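Local atomic coordinates of probable TonB-dependent siderophore receptor PirA (Acinetobacter baumannii, PDB entry 5FR8), a protein that probably binds iron-chelating siderophores at the outer membrane as the first step of iron uptake, and may bind ferric enterobactin with micromolar affinity. Residues V162-H167 and I197-S202; L350-E355 and T372-D377; C498-N503 and L570-T575; T530-D535 and N599-M604. One frame throughout, in Å; residues are numbered along the deposited sequence.

Interaction 1: residues V162-H167 and I197-S202; sequences VTNETH and IKDVLS
Val162 and Ser202 meet where the chain leaves the plug of this TonB-dependent receptor and begins its beta-barrel, residues 162-167 running past the turn that leads into strand 201-212. Val162 directs CB at the other segment, and this atom lies 4.0 Å from Ser202 OG. The two methyls of Val162 then divide: CG1, anti to the carbonyl carbon, reaches the backbone and comes within 3.9 Å of Ser202 O, while CG2 lies beside the hydroxyl, 3.9 Å from Ser202 OG. Arg241, Ala243 and Arg204 also touch Val162, so the valine packs against strands 201-212 and 232-247 of the barrel.

The polar part lies two residues further on. Asn164 and Asp199 cross at about a right angle, with amide and carboxylate planes 36° apart, and ND2 of Asn164 is modelled 2.5 Å from Asp199 OD1. The donor angle is only 120° and the distance is very short, so this hydrogen bond is doubtful in detail at 2.83 Å resolution. Thr163 turns away from the turn; its OG1 donates to Glu165 O at 2.6 Å and also bonds Ser193.

Asp199 rides on a compact turn that closes with a classic beta bulge, Val200 and Leu201 both facing Ile197. Two donors converge there on one carbonyl, Ile197 O, which accepts from Val200 N at 3.1 Å and from Leu201 N at 2.9 Å.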
loop_
_atom_site.group_PDB
_atom_site.type_symbol
_atom_site.label_atom_id
_atom_site.label_comp_id
_atom_site.label_asym_id
_atom_site.label_seq_id
_atom_site.Cartn_x
_atom_site.Cartn_y
_atom_site.Cartn_z
ATOM N N VAL A 162 15.148 -15.423 14.559
ATOM C CA VAL A 162 15.895 -16.625 14.915
ATOM C C VAL A 162 15.874 -16.824 16.431
ATOM O O VAL A 162 15.690 -15.867 17.181
ATOM C CB VAL A 162 17.348 -16.550 14.422
ATOM C CG1 VAL A 162 17.367 -16.428 12.906
ATOM C CG2 VAL A 162 18.110 -15.401 15.071
ATOM N N THR A 163 16.021 -18.070 16.877
ATOM C CA THR A 163 15.899 -18.408 18.309
ATOM C C THR A 163 16.923 -19.465 18.698
ATOM O O THR A 163 17.122 -20.451 17.988
ATOM C CB THR A 163 14.487 -18.933 18.680
ATOM O OG1 THR A 163 14.220 -20.175 18.007
ATOM C CG2 THR A 163 13.437 -17.928 18.296
ATOM N N ASN A 164 17.568 -19.259 19.838
ATOM C CA ASN A 164 18.647 -20.138 20.264
ATOM C C ASN A 164 18.166 -21.443 20.864
ATOM O O ASN A 164 18.976 -22.255 21.305
ATOM C CB ASN A 164 19.533 -19.406 21.246
ATOM C CG ASN A 164 20.469 -18.445 20.549
ATOM O OD1 ASN A 164 20.105 -17.822 19.542
ATOM N ND2 ASN A 164 21.683 -18.317 21.074
ATOM N N GLU A 165 16.847 -21.628 20.898
ATOM C CA GLU A 165 16.245 -22.921 21.187
ATOM C C GLU A 165 15.122 -23.100 20.195
ATOM O O GLU A 165 14.547 -22.122 19.737
ATOM C CB GLU A 165 15.707 -22.965 22.605
ATOM C CG GLU A 165 16.659 -22.387 23.630
ATOM C CD GLU A 165 16.164 -22.590 25.047
ATOM O OE1 GLU A 165 15.053 -22.111 25.376
ATOM O OE2 GLU A 165 16.889 -23.224 25.835
ATOM N N THR A 166 14.819 -24.338 19.833
ATOM C CA THR A 166 13.898 -24.568 18.719
ATOM C C THR A 166 12.478 -24.369 19.179
ATOM O O THR A 166 11.947 -25.175 19.928
ATOM C CB THR A 166 14.055 -25.977 18.095
ATOM O OG1 THR A 166 13.854 -26.978 19.096
ATOM C CG2 THR A 166 15.447 -26.160 17.506
ATOM N N HIS A 167 11.867 -23.280 18.740
ATOM C CA HIS A 167 10.455 -23.040 19.033
ATOM C C HIS A 167 9.695 -23.197 17.745
ATOM O O HIS A 167 10.176 -22.800 16.696
ATOM C CB HIS A 167 10.240 -21.661 19.647
ATOM C CG HIS A 167 10.948 -21.478 20.958
ATOM N ND1 HIS A 167 12.195 -20.892 21.060
ATOM C CD2 HIS A 167 10.594 -21.828 22.218
ATOM C CE1 HIS A 167 12.570 -20.874 22.326
ATOM N NE2 HIS A 167 11.618 -21.438 23.049
ATOM N N ILE A 197 24.053 -24.073 15.294
ATOM C CA ILE A 197 25.102 -24.069 16.281
ATOM C C ILE A 197 24.752 -23.078 17.359
ATOM O O ILE A 197 24.611 -21.883 17.103
ATOM C CB ILE A 197 26.480 -23.678 15.701
ATOM C CG1 ILE A 197 26.816 -24.534 14.489
ATOM C CG2 ILE A 197 27.565 -23.861 16.755
ATOM C CD1 ILE A 197 28.153 -24.207 13.863
ATOM N N LYS A 198 24.665 -23.572 18.581
ATOM C CA LYS A 198 24.231 -22.719 19.656
ATOM C C LYS A 198 25.063 -21.437 19.696
ATOM O O LYS A 198 26.281 -21.496 19.723
ATOM C CB LYS A 198 24.313 -23.458 20.994
ATOM C CG LYS A 198 23.246 -24.539 21.175
ATOM C CD LYS A 198 23.042 -24.932 22.634
ATOM C CE LYS A 198 24.307 -25.562 23.240
ATOM N NZ LYS A 198 24.225 -27.046 23.424
ATOM N N ASP A 199 24.370 -20.295 19.662
ATOM C CA ASP A 199 24.934 -18.974 19.928
ATOM C C ASP A 199 25.838 -18.456 18.829
ATOM O O ASP A 199 26.518 -17.456 19.019
ATOM C CB ASP A 199 25.719 -18.964 21.252
ATOM C CG ASP A 199 24.845 -19.236 22.468
ATOM O OD1 ASP A 199 23.631 -18.917 22.440
ATOM O OD2 ASP A 199 25.374 -19.767 23.468
ATOM N N VAL A 200 25.900 -19.129 17.694
ATOM C CA VAL A 200 26.684 -18.579 16.598
ATOM C C VAL A 200 25.966 -18.734 15.265
ATOM O O VAL A 200 26.142 -17.902 14.379
ATOM C CB VAL A 200 28.131 -19.175 16.505
ATOM C CG1 VAL A 200 28.867 -19.048 17.839
ATOM C CG2 VAL A 200 28.111 -20.618 16.027
ATOM N N LEU A 201 25.173 -19.786 15.113
ATOM C CA LEU A 201 24.405 -19.945 13.900
ATOM C C LEU A 201 23.029 -20.504 14.208
ATOM O O LEU A 201 22.890 -21.574 14.805
ATOM C CB LEU A 201 25.129 -20.866 12.917
ATOM C CG LEU A 201 24.642 -20.798 11.456
ATOM C CD1 LEU A 201 25.439 -19.781 10.634
ATOM C CD2 LEU A 201 24.713 -22.161 10.786
ATOM N N SER A 202 22.014 -19.771 13.781
ATOM C CA SER A 202 20.629 -20.107 14.064
ATOM C C SER A 202 19.789 -19.744 12.851
ATOM O O SER A 202 20.232 -18.983 11.987
ATOM C CB SER A 202 20.162 -19.346 15.292
ATOM O OG SER A 202 20.909 -18.153 15.429
#

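Interaction 2: residues L350-E355 and T372-D377; sequences LRFNGE and TEWVED
Leu350, Phe352 and Gly354 form the hydrogen-bonded pairs with Glu376, Trp374 and Thr372, six backbone bonds in all, and the segment axes run antiparallel at 179° with a closest approach of 4.6 Å. Arg351-Val375 and Asn353-Glu373 are the non-hydrogen-bonded pairs between them.

The face carrying Arg351, Asn353, Glu373 and Val375 is largely polar. Arg351 and Val375 lie side by side and point the same way, and the arginine chain bends at chi3 (-55°), which turns NE out of the extended path. One face of the guanidinium is met by Val375 CG2, 3.7 Å above the plane and offset toward the rim. At the guanidinium edge Arg351 NH1 forms a salt bridge with Glu373 OE2 at 2.7 Å, the guanidinium and carboxylate planes well turned from each other. The other carboxylate oxygen, OE1, makes a salt bridge with Arg434, so Glu373 is gripped between two arginines.

On the opposite face Phe352 and Trp374 form a loose aromatic pair. Their planes differ by 29°, but the rings are slid apart and barely overlap, with 6.0 Å between the centroids of the Phe352 ring and the Trp374 five-membered ring. Contact is made by Trp374 CD1 at the phenyl edge, 3.7 Å from Phe352 CD2.

Within the barrel wall this beta hairpin of strands 343-361 and 365-380 is flanked by strand 308-323, which pairs with Arg351 and Asn353, and by strand 407-422, which pairs with Glu373 and Val375.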
loop_
_atom_site.group_PDB
_atom_site.type_symbol
_atom_site.label_atom_id
_atom_site.label_comp_id
_atom_site.label_asym_id
_atom_site.label_seq_id
_atom_site.Cartn_x
_atom_site.Cartn_y
_atom_site.Cartn_z
ATOM N N LEU A 350 17.793 -4.029 -7.592
ATOM C CA LEU A 350 18.992 -4.231 -6.807
ATOM C C LEU A 350 19.122 -3.021 -5.899
ATOM O O LEU A 350 18.935 -1.888 -6.347
ATOM C CB LEU A 350 20.211 -4.402 -7.724
ATOM C CG LEU A 350 21.571 -4.587 -7.051
ATOM C CD1 LEU A 350 21.622 -5.824 -6.156
ATOM C CD2 LEU A 350 22.666 -4.646 -8.100
ATOM N N ARG A 351 19.396 -3.245 -4.621
ATOM C CA ARG A 351 19.482 -2.124 -3.695
ATOM C C ARG A 351 20.599 -2.305 -2.678
ATOM O O ARG A 351 20.800 -3.397 -2.137
ATOM C CB ARG A 351 18.158 -1.933 -2.967
ATOM C CG ARG A 351 18.193 -0.845 -1.894
ATOM C CD ARG A 351 16.944 -0.874 -1.035
ATOM N NE ARG A 351 15.761 -0.767 -1.891
ATOM C CZ ARG A 351 15.080 0.358 -2.103
ATOM N NH1 ARG A 351 15.444 1.491 -1.507
ATOM N NH2 ARG A 351 14.026 0.342 -2.904
ATOM N N PHE A 352 21.321 -1.231 -2.409
ATOM C CA PHE A 352 22.375 -1.285 -1.420
ATOM C C PHE A 352 22.164 -0.204 -0.400
ATOM O O PHE A 352 21.726 0.898 -0.730
ATOM C CB PHE A 352 23.754 -1.072 -2.063
ATOM C CG PHE A 352 24.164 -2.162 -3.008
ATOM C CD1 PHE A 352 24.380 -3.454 -2.548
ATOM C CD2 PHE A 352 24.352 -1.890 -4.355
ATOM C CE1 PHE A 352 24.772 -4.456 -3.421
ATOM C CE2 PHE A 352 24.739 -2.884 -5.225
ATOM C CZ PHE A 352 24.951 -4.169 -4.763
ATOM N N ASN A 353 22.512 -0.504 0.842
ATOM C CA ASN A 353 22.424 0.482 1.887
ATOM C C ASN A 353 23.554 0.355 2.908
ATOM O O ASN A 353 23.785 -0.714 3.474
ATOM C CB ASN A 353 21.073 0.356 2.565
ATOM C CG ASN A 353 20.570 1.686 3.064
ATOM O OD1 ASN A 353 19.627 2.248 2.485
ATOM N ND2 ASN A 353 21.219 2.232 4.124
ATOM N N GLY A 354 24.261 1.450 3.151
ATOM C CA GLY A 354 25.286 1.472 4.197
ATOM C C GLY A 354 24.969 2.538 5.224
ATOM O O GLY A 354 24.453 3.590 4.871
ATOM N N GLU A 355 25.290 2.305 6.487
ATOM C CA GLU A 355 24.863 3.243 7.518
ATOM C C GLU A 355 25.617 3.114 8.805
ATOM O O GLU A 355 25.824 2.014 9.277
ATOM C CB GLU A 355 23.393 2.984 7.804
ATOM C CG GLU A 355 22.982 3.153 9.249
ATOM C CD GLU A 355 21.487 3.397 9.395
ATOM O OE1 GLU A 355 20.752 3.312 8.379
ATOM O OE2 GLU A 355 21.050 3.686 10.527
ATOM N N THR A 372 24.198 5.913 3.328
ATOM C CA THR A 372 24.153 5.904 1.871
ATOM C C THR A 372 23.171 4.875 1.403
ATOM O O THR A 372 23.010 3.830 2.039
ATOM C CB THR A 372 25.499 5.498 1.253
ATOM O OG1 THR A 372 26.487 6.466 1.590
ATOM C CG2 THR A 372 25.392 5.417 -0.270
ATOM N N GLU A 373 22.536 5.159 0.270
ATOM C CA GLU A 373 21.591 4.238 -0.344
ATOM C C GLU A 373 21.739 4.281 -1.870
ATOM O O GLU A 373 21.897 5.357 -2.452
ATOM C CB GLU A 373 20.159 4.602 0.064
ATOM C CG GLU A 373 19.119 3.554 -0.298
ATOM C CD GLU A 373 17.732 3.886 0.262
ATOM O OE1 GLU A 373 17.618 4.421 1.411
ATOM O OE2 GLU A 373 16.753 3.602 -0.460
ATOM N N TRP A 374 21.717 3.106 -2.497
ATOM C CA TRP A 374 21.732 2.989 -3.950
ATOM C C TRP A 374 20.674 1.999 -4.341
ATOM O O TRP A 374 20.632 0.886 -3.789
ATOM C CB TRP A 374 23.072 2.458 -4.476
ATOM C CG TRP A 374 22.998 1.975 -5.905
ATOM C CD1 TRP A 374 22.679 0.712 -6.343
ATOM C CD2 TRP A 374 23.236 2.753 -7.083
ATOM N NE1 TRP A 374 22.706 0.663 -7.725
ATOM C CE2 TRP A 374 23.043 1.902 -8.200
ATOM C CE3 TRP A 374 23.599 4.092 -7.305
ATOM C CZ2 TRP A 374 23.193 2.349 -9.507
ATOM C CZ3 TRP A 374 23.762 4.535 -8.613
ATOM C CH2 TRP A 374 23.556 3.673 -9.692
ATOM N N VAL A 375 19.836 2.391 -5.294
ATOM C CA VAL A 375 18.839 1.471 -5.828
ATOM C C VAL A 375 18.727 1.573 -7.352
ATOM O O VAL A 375 18.599 2.670 -7.897
ATOM C CB VAL A 375 17.455 1.679 -5.165
ATOM C CG1 VAL A 375 16.897 3.058 -5.456
ATOM C CG2 VAL A 375 16.480 0.634 -5.674
ATOM N N GLU A 376 18.777 0.426 -8.030
ATOM C CA GLU A 376 18.512 0.384 -9.456
ATOM C C GLU A 376 17.350 -0.552 -9.741
ATOM O O GLU A 376 17.277 -1.660 -9.194
ATOM C CB GLU A 376 19.745 -0.069 -10.205
ATOM C CG GLU A 376 19.597 -0.149 -11.721
ATOM C CD GLU A 376 20.915 -0.520 -12.407
ATOM O OE1 GLU A 376 21.976 -0.094 -11.892
ATOM O OE2 GLU A 376 20.906 -1.235 -13.449
ATOM N N ASP A 377 16.454 -0.097 -10.613
ATOM C CA ASP A 377 15.339 -0.911 -11.095
ATOM C C ASP A 377 15.460 -1.204 -12.602
ATOM O O ASP A 377 15.723 -0.277 -13.386
ATOM C CB ASP A 377 14.014 -0.184 -10.866
ATOM C CG ASP A 377 13.620 -0.118 -9.409
ATOM O OD1 ASP A 377 13.910 -1.062 -8.663
ATOM O OD2 ASP A 377 12.999 0.876 -9.008
#

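Interaction 3: residues C498-N503 and L570-T575; sequences CLLQGN and LRWENT
Leu500 and Trp572 cross at about a right angle, the leucine lying over one face of the indole. Leu500 CD2 makes a CH-pi contact 4.0 Å from the centroid of the Trp572 five-membered ring, 27° off the normal, while Gly502 CA sits near the ring plane at the edge. Tyr112 of the plug also meets the Trp572 ring. The backbones run as a short parallel ladder, unlike the antiparallel barrel wall: Leu570 N bonds Leu499 O at 2.8 Å and Gln501 N bonds Leu570 O at 3.0 Å. Strand 498-501 begins at Cys498, whose disulfide to Cys490 lies beside Leu570 CD1.

Asn503 and Arg571 cross at a slant, the planes 33° apart, with Asn503 ND2 over the centre of the guanidinium face. Both groups are donors there, so no hydrogen bond forms between them; Asn503 ND2 donates to Trp572 O at 3.3 Å, in the amide plane, and Asn503 OD1 accepts from Asp505 N. Arg571 NE forms a salt bridge with Glu573 OE2 at 2.9 Å, from above the carboxylate plane.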
loop_
_atom_site.group_PDB
_atom_site.type_symbol
_atom_site.label_atom_id
_atom_site.label_comp_id
_atom_site.label_asym_id
_atom_site.label_seq_id
_atom_site.Cartn_x
_atom_site.Cartn_y
_atom_site.Cartn_z
ATOM N N CYS A 498 -7.342 12.414 -27.843
ATOM C CA CYS A 498 -6.176 12.776 -27.033
ATOM C C CYS A 498 -5.284 11.587 -26.807
ATOM O O CYS A 498 -5.769 10.478 -26.634
ATOM C CB CYS A 498 -6.579 13.309 -25.653
ATOM S SG CYS A 498 -7.565 14.826 -25.663
ATOM N N LEU A 499 -3.983 11.838 -26.768
ATOM C CA LEU A 499 -3.015 10.831 -26.387
ATOM C C LEU A 499 -2.345 11.245 -25.093
ATOM O O LEU A 499 -2.214 12.443 -24.801
ATOM C CB LEU A 499 -1.920 10.710 -27.441
ATOM C CG LEU A 499 -2.286 10.243 -28.843
ATOM C CD1 LEU A 499 -1.091 10.450 -29.765
ATOM C CD2 LEU A 499 -2.729 8.784 -28.817
ATOM N N LEU A 500 -1.885 10.260 -24.332
ATOM C CA LEU A 500 -1.141 10.535 -23.114
ATOM C C LEU A 500 0.168 9.771 -23.138
ATOM O O LEU A 500 0.180 8.540 -23.179
ATOM C CB LEU A 500 -1.956 10.126 -21.889
ATOM C CG LEU A 500 -1.260 10.320 -20.547
ATOM C CD1 LEU A 500 -1.025 11.797 -20.286
ATOM C CD2 LEU A 500 -2.077 9.702 -19.425
ATOM N N GLN A 501 1.270 10.515 -23.100
ATOM C CA GLN A 501 2.603 9.930 -23.155
ATOM C C GLN A 501 3.322 10.083 -21.821
ATOM O O GLN A 501 3.059 11.024 -21.084
ATOM C CB GLN A 501 3.416 10.623 -24.246
ATOM C CG GLN A 501 4.736 9.940 -24.539
ATOM C CD GLN A 501 5.417 10.508 -25.751
ATOM O OE1 GLN A 501 5.186 11.658 -26.131
ATOM N NE2 GLN A 501 6.244 9.692 -26.391
ATOM N N GLY A 502 4.236 9.169 -21.518
ATOM C CA GLY A 502 5.118 9.343 -20.366
ATOM C C GLY A 502 6.062 10.519 -20.558
ATOM O O GLY A 502 6.234 11.020 -21.664
ATOM N N ASN A 503 6.677 10.955 -19.463
ATOM C CA ASN A 503 7.498 12.167 -19.445
ATOM C C ASN A 503 8.778 11.963 -18.650
ATOM O O ASN A 503 8.729 11.763 -17.437
ATOM C CB ASN A 503 6.686 13.288 -18.803
ATOM C CG ASN A 503 7.362 14.632 -18.880
ATOM O OD1 ASN A 503 8.482 14.752 -19.351
ATOM N ND2 ASN A 503 6.673 15.654 -18.405
ATOM N N LEU A 570 -1.111 14.968 -24.855
ATOM C CA LEU A 570 -0.950 15.292 -23.439
ATOM C C LEU A 570 0.199 14.475 -22.885
ATOM O O LEU A 570 0.548 13.436 -23.439
ATOM C CB LEU A 570 -2.226 14.930 -22.675
ATOM C CG LEU A 570 -3.506 15.590 -23.193
ATOM C CD1 LEU A 570 -4.754 14.863 -22.699
ATOM C CD2 LEU A 570 -3.520 17.070 -22.820
ATOM N N ARG A 571 0.770 14.908 -21.777
ATOM C CA ARG A 571 1.739 14.070 -21.094
ATOM C C ARG A 571 1.566 14.106 -19.575
ATOM O O ARG A 571 1.092 15.084 -19.013
ATOM C CB ARG A 571 3.164 14.491 -21.484
ATOM C CG ARG A 571 3.388 15.984 -21.451
ATOM C CD ARG A 571 4.863 16.357 -21.526
ATOM N NE ARG A 571 5.165 17.473 -20.625
ATOM C CZ ARG A 571 6.371 17.994 -20.450
ATOM N NH1 ARG A 571 7.409 17.507 -21.117
ATOM N NH2 ARG A 571 6.537 19.003 -19.605
ATOM N N TRP A 572 1.973 13.042 -18.904
ATOM C CA TRP A 572 2.006 13.061 -17.465
ATOM C C TRP A 572 2.676 14.368 -17.006
ATOM O O TRP A 572 3.622 14.849 -17.624
ATOM C CB TRP A 572 2.718 11.811 -16.916
ATOM C CG TRP A 572 1.955 10.493 -17.145
ATOM C CD1 TRP A 572 2.088 9.636 -18.203
ATOM C CD2 TRP A 572 0.947 9.915 -16.292
ATOM N NE1 TRP A 572 1.225 8.577 -18.068
ATOM C CE2 TRP A 572 0.522 8.718 -16.900
ATOM C CE3 TRP A 572 0.371 10.292 -15.075
ATOM C CZ2 TRP A 572 -0.430 7.897 -16.328
ATOM C CZ3 TRP A 572 -0.578 9.477 -14.513
ATOM C CH2 TRP A 572 -0.972 8.294 -15.139
ATOM N N GLU A 573 2.182 14.945 -15.917
ATOM C CA GLU A 573 2.677 16.242 -15.467
ATOM C C GLU A 573 2.476 16.404 -13.978
ATOM O O GLU A 573 1.506 15.911 -13.438
ATOM C CB GLU A 573 1.974 17.351 -16.235
ATOM C CG GLU A 573 2.862 17.983 -17.293
ATOM C CD GLU A 573 2.127 18.288 -18.589
ATOM O OE1 GLU A 573 0.891 18.069 -18.654
ATOM O OE2 GLU A 573 2.792 18.749 -19.553
ATOM N N ASN A 574 3.410 17.054 -13.299
ATOM C CA ASN A 574 3.224 17.289 -11.884
ATOM C C ASN A 574 2.296 18.490 -11.761
ATOM O O ASN A 574 2.563 19.508 -12.400
ATOM C CB ASN A 574 4.520 17.596 -11.090
ATOM C CG ASN A 574 5.807 17.298 -11.850
ATOM O OD1 ASN A 574 6.466 16.321 -11.580
ATOM N ND2 ASN A 574 6.190 18.176 -12.767
ATOM N N THR A 575 1.224 18.361 -10.956
ATOM C CA THR A 575 0.241 19.416 -10.729
ATOM C C THR A 575 0.500 20.043 -9.345
ATOM O O THR A 575 0.892 19.324 -8.396
ATOM C CB THR A 575 -1.195 18.847 -10.815
ATOM O OG1 THR A 575 -2.158 19.929 -10.774
ATOM C CG2 THR A 575 -1.455 17.837 -9.676
#

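Interaction 4: residues T530-D535 and N599-M604; sequences TWFRND and NFTYMM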
loop_
_atom_site.group_PDB
_atom_site.type_symbol
_atom_site.label_atom_id
_atom_site.label_comp_id
_atom_site.label_asym_id
_atom_site.label_seq_id
_atom_site.Cartn_x
_atom_site.Cartn_y
_atom_site.Cartn_z
ATOM N N THR A 530 -3.695 14.741 18.127
ATOM C CA THR A 530 -2.681 15.297 17.261
ATOM C C THR A 530 -3.330 15.855 15.999
ATOM O O THR A 530 -4.193 15.234 15.388
ATOM C CB THR A 530 -1.551 14.266 16.950
ATOM O OG1 THR A 530 -0.998 14.521 15.652
ATOM C CG2 THR A 530 -2.055 12.811 17.007
ATOM N N TRP A 531 -2.944 17.075 15.668
ATOM C CA TRP A 531 -3.347 17.714 14.434
ATOM C C TRP A 531 -2.356 17.259 13.391
ATOM O O TRP A 531 -1.153 17.234 13.683
ATOM C CB TRP A 531 -3.276 19.234 14.626
ATOM C CG TRP A 531 -3.274 20.057 13.388
ATOM C CD1 TRP A 531 -4.359 20.408 12.632
ATOM C CD2 TRP A 531 -2.139 20.666 12.767
ATOM N NE1 TRP A 531 -3.961 21.180 11.567
ATOM C CE2 TRP A 531 -2.601 21.350 11.628
ATOM C CE3 TRP A 531 -0.772 20.678 13.047
ATOM C CZ2 TRP A 531 -1.745 22.047 10.775
ATOM C CZ3 TRP A 531 0.085 21.383 12.193
ATOM C CH2 TRP A 531 -0.408 22.051 11.075
ATOM N N PHE A 532 -2.835 16.890 12.198
ATOM C CA PHE A 532 -1.915 16.579 11.068
ATOM C C PHE A 532 -2.309 17.301 9.800
ATOM O O PHE A 532 -3.486 17.496 9.504
ATOM C CB PHE A 532 -1.802 15.076 10.761
ATOM C CG PHE A 532 -3.058 14.471 10.223
ATOM C CD1 PHE A 532 -3.366 14.552 8.875
ATOM C CD2 PHE A 532 -3.941 13.812 11.068
ATOM C CE1 PHE A 532 -4.554 13.986 8.376
ATOM C CE2 PHE A 532 -5.119 13.248 10.579
ATOM C CZ PHE A 532 -5.425 13.327 9.229
ATOM N N ARG A 533 -1.299 17.677 9.041
ATOM C CA ARG A 533 -1.520 18.479 7.858
ATOM C C ARG A 533 -0.375 18.288 6.876
ATOM O O ARG A 533 0.775 18.590 7.203
ATOM C CB ARG A 533 -1.620 19.945 8.235
ATOM C CG ARG A 533 -2.185 20.752 7.105
ATOM C CD ARG A 533 -1.428 22.024 6.842
ATOM N NE ARG A 533 -2.283 22.956 6.110
ATOM C CZ ARG A 533 -1.842 23.822 5.215
ATOM N NH1 ARG A 533 -0.559 23.868 4.915
ATOM N NH2 ARG A 533 -2.678 24.644 4.613
ATOM N N ASN A 534 -0.700 17.780 5.690
ATOM C CA ASN A 534 0.270 17.587 4.626
ATOM C C ASN A 534 -0.048 18.499 3.459
ATOM O O ASN A 534 -1.186 18.550 2.972
ATOM C CB ASN A 534 0.227 16.160 4.073
ATOM C CG ASN A 534 0.473 15.103 5.116
ATOM O OD1 ASN A 534 0.931 15.385 6.239
ATOM N ND2 ASN A 534 0.133 13.873 4.763
ATOM N N ASP A 535 0.982 19.185 2.991
ATOM C CA ASP A 535 0.910 19.958 1.770
ATOM C C ASP A 535 1.662 19.248 0.690
ATOM O O ASP A 535 2.877 19.357 0.580
ATOM C CB ASP A 535 1.499 21.324 1.980
ATOM C CG ASP A 535 0.599 22.189 2.749
ATOM O OD1 ASP A 535 0.488 22.006 3.977
ATOM O OD2 ASP A 535 -0.022 23.043 2.106
ATOM N N ASN A 599 -9.447 4.583 19.178
ATOM C CA ASN A 599 -8.995 5.768 18.471
ATOM C C ASN A 599 -10.100 6.371 17.602
ATOM O O ASN A 599 -11.152 5.760 17.329
ATOM C CB ASN A 599 -7.799 5.436 17.596
ATOM C CG ASN A 599 -8.158 4.552 16.423
ATOM O OD1 ASN A 599 -8.840 4.987 15.482
ATOM N ND2 ASN A 599 -7.693 3.304 16.459
ATOM N N PHE A 600 -9.825 7.577 17.147
ATOM C CA PHE A 600 -10.655 8.212 16.168
ATOM C C PHE A 600 -9.717 8.993 15.273
ATOM O O PHE A 600 -8.538 9.208 15.607
ATOM C CB PHE A 600 -11.665 9.137 16.820
ATOM C CG PHE A 600 -11.150 10.533 17.069
ATOM C CD1 PHE A 600 -11.223 11.502 16.083
ATOM C CD2 PHE A 600 -10.608 10.871 18.290
ATOM C CE1 PHE A 600 -10.748 12.766 16.291
ATOM C CE2 PHE A 600 -10.146 12.153 18.522
ATOM C CZ PHE A 600 -10.220 13.101 17.516
ATOM N N THR A 601 -10.246 9.391 14.122
ATOM C CA THR A 601 -9.489 10.120 13.128
ATOM C C THR A 601 -10.536 10.967 12.453
ATOM O O THR A 601 -11.591 10.447 12.087
ATOM C CB THR A 601 -8.825 9.146 12.113
ATOM O OG1 THR A 601 -7.901 8.274 12.797
ATOM C CG2 THR A 601 -8.097 9.920 11.013
ATOM N N TYR A 602 -10.282 12.262 12.306
ATOM C CA TYR A 602 -11.243 13.137 11.627
ATOM C C TYR A 602 -10.524 13.835 10.516
ATOM O O TYR A 602 -9.410 14.318 10.701
ATOM C CB TYR A 602 -11.811 14.183 12.557
ATOM C CG TYR A 602 -12.758 15.146 11.865
ATOM C CD1 TYR A 602 -14.053 14.759 11.548
ATOM C CD2 TYR A 602 -12.369 16.446 11.540
ATOM C CE1 TYR A 602 -14.932 15.629 10.927
ATOM C CE2 TYR A 602 -13.242 17.325 10.911
ATOM C CZ TYR A 602 -14.519 16.911 10.610
ATOM O OH TYR A 602 -15.401 17.763 9.983
ATOM N N MET A 603 -11.163 13.891 9.362
ATOM C CA MET A 603 -10.501 14.261 8.126
ATOM C C MET A 603 -11.119 15.562 7.650
ATOM O O MET A 603 -12.240 15.579 7.123
ATOM C CB MET A 603 -10.701 13.131 7.111
ATOM C CG MET A 603 -9.665 13.041 6.003
ATOM S SD MET A 603 -7.992 12.599 6.508
ATOM C CE MET A 603 -8.181 10.900 7.042
ATOM N N MET A 604 -10.402 16.659 7.899
ATOM C CA MET A 604 -10.901 18.013 7.658
ATOM C C MET A 604 -10.729 18.371 6.210
ATOM O O MET A 604 -11.495 19.143 5.695
ATOM C CB MET A 604 -10.111 19.053 8.460
ATOM C CG MET A 604 -10.643 19.352 9.839
ATOM S SD MET A 604 -9.800 20.736 10.678
ATOM C CE MET A 604 -8.127 20.107 10.804
#
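Phe532 and Met603 make the sulfur-aromatic contact of this pair. The sulfur approaches the ring at its edge, 88° off the normal, with SD of Met603 3.8 Å from Phe532 CZ and 5.1 Å from the ring centroid. The bend at chi2 (67°) sets the position of Met603 SD at the ring edge.

Apolar contacts are sparse. Thr601 CG2 comes to the same phenyl edge, 4.5 Å from Phe532 CE2, and Met604 CE reaches the indole edge 4.2 Å from Trp531 CD1. Such contacts skip a strand of the barrel: the segment axes come no closer than 9.2 Å and are 40° apart in direction, and strand 564-591 pairs with both strands and runs between them.

No hydrogen bond joins the two segments; their polar groups look to other partners. Trp531 NE1 bonds Gln581 of the intervening strand, and Phe583 meets the indole edge-to-face. Thr601 OG1 bonds Gly67 N of the plug, and Phe532 touches Arg88 there.

How the interactions relate
From the N terminus, interaction 1 comes first, closing the stretch from the plug exit through the first barrel hairpin. Interaction 2 follows in series, joining the arms of a later hairpin in the wall, its centre about 30 Å from that of interaction 1. Interactions 3 and 4 come last and cross: segment 530-535 lies inside the loop closed by 498-503 and 570-575, while 599-604 lies beyond it. Strand 564-591 links them: it supplies one side of interaction 3 and runs between the two strands of interaction 4. Nothing nests. Interactions 1 and 3 lie on opposite sides of the chain's centre, about 54 Å apart between centres.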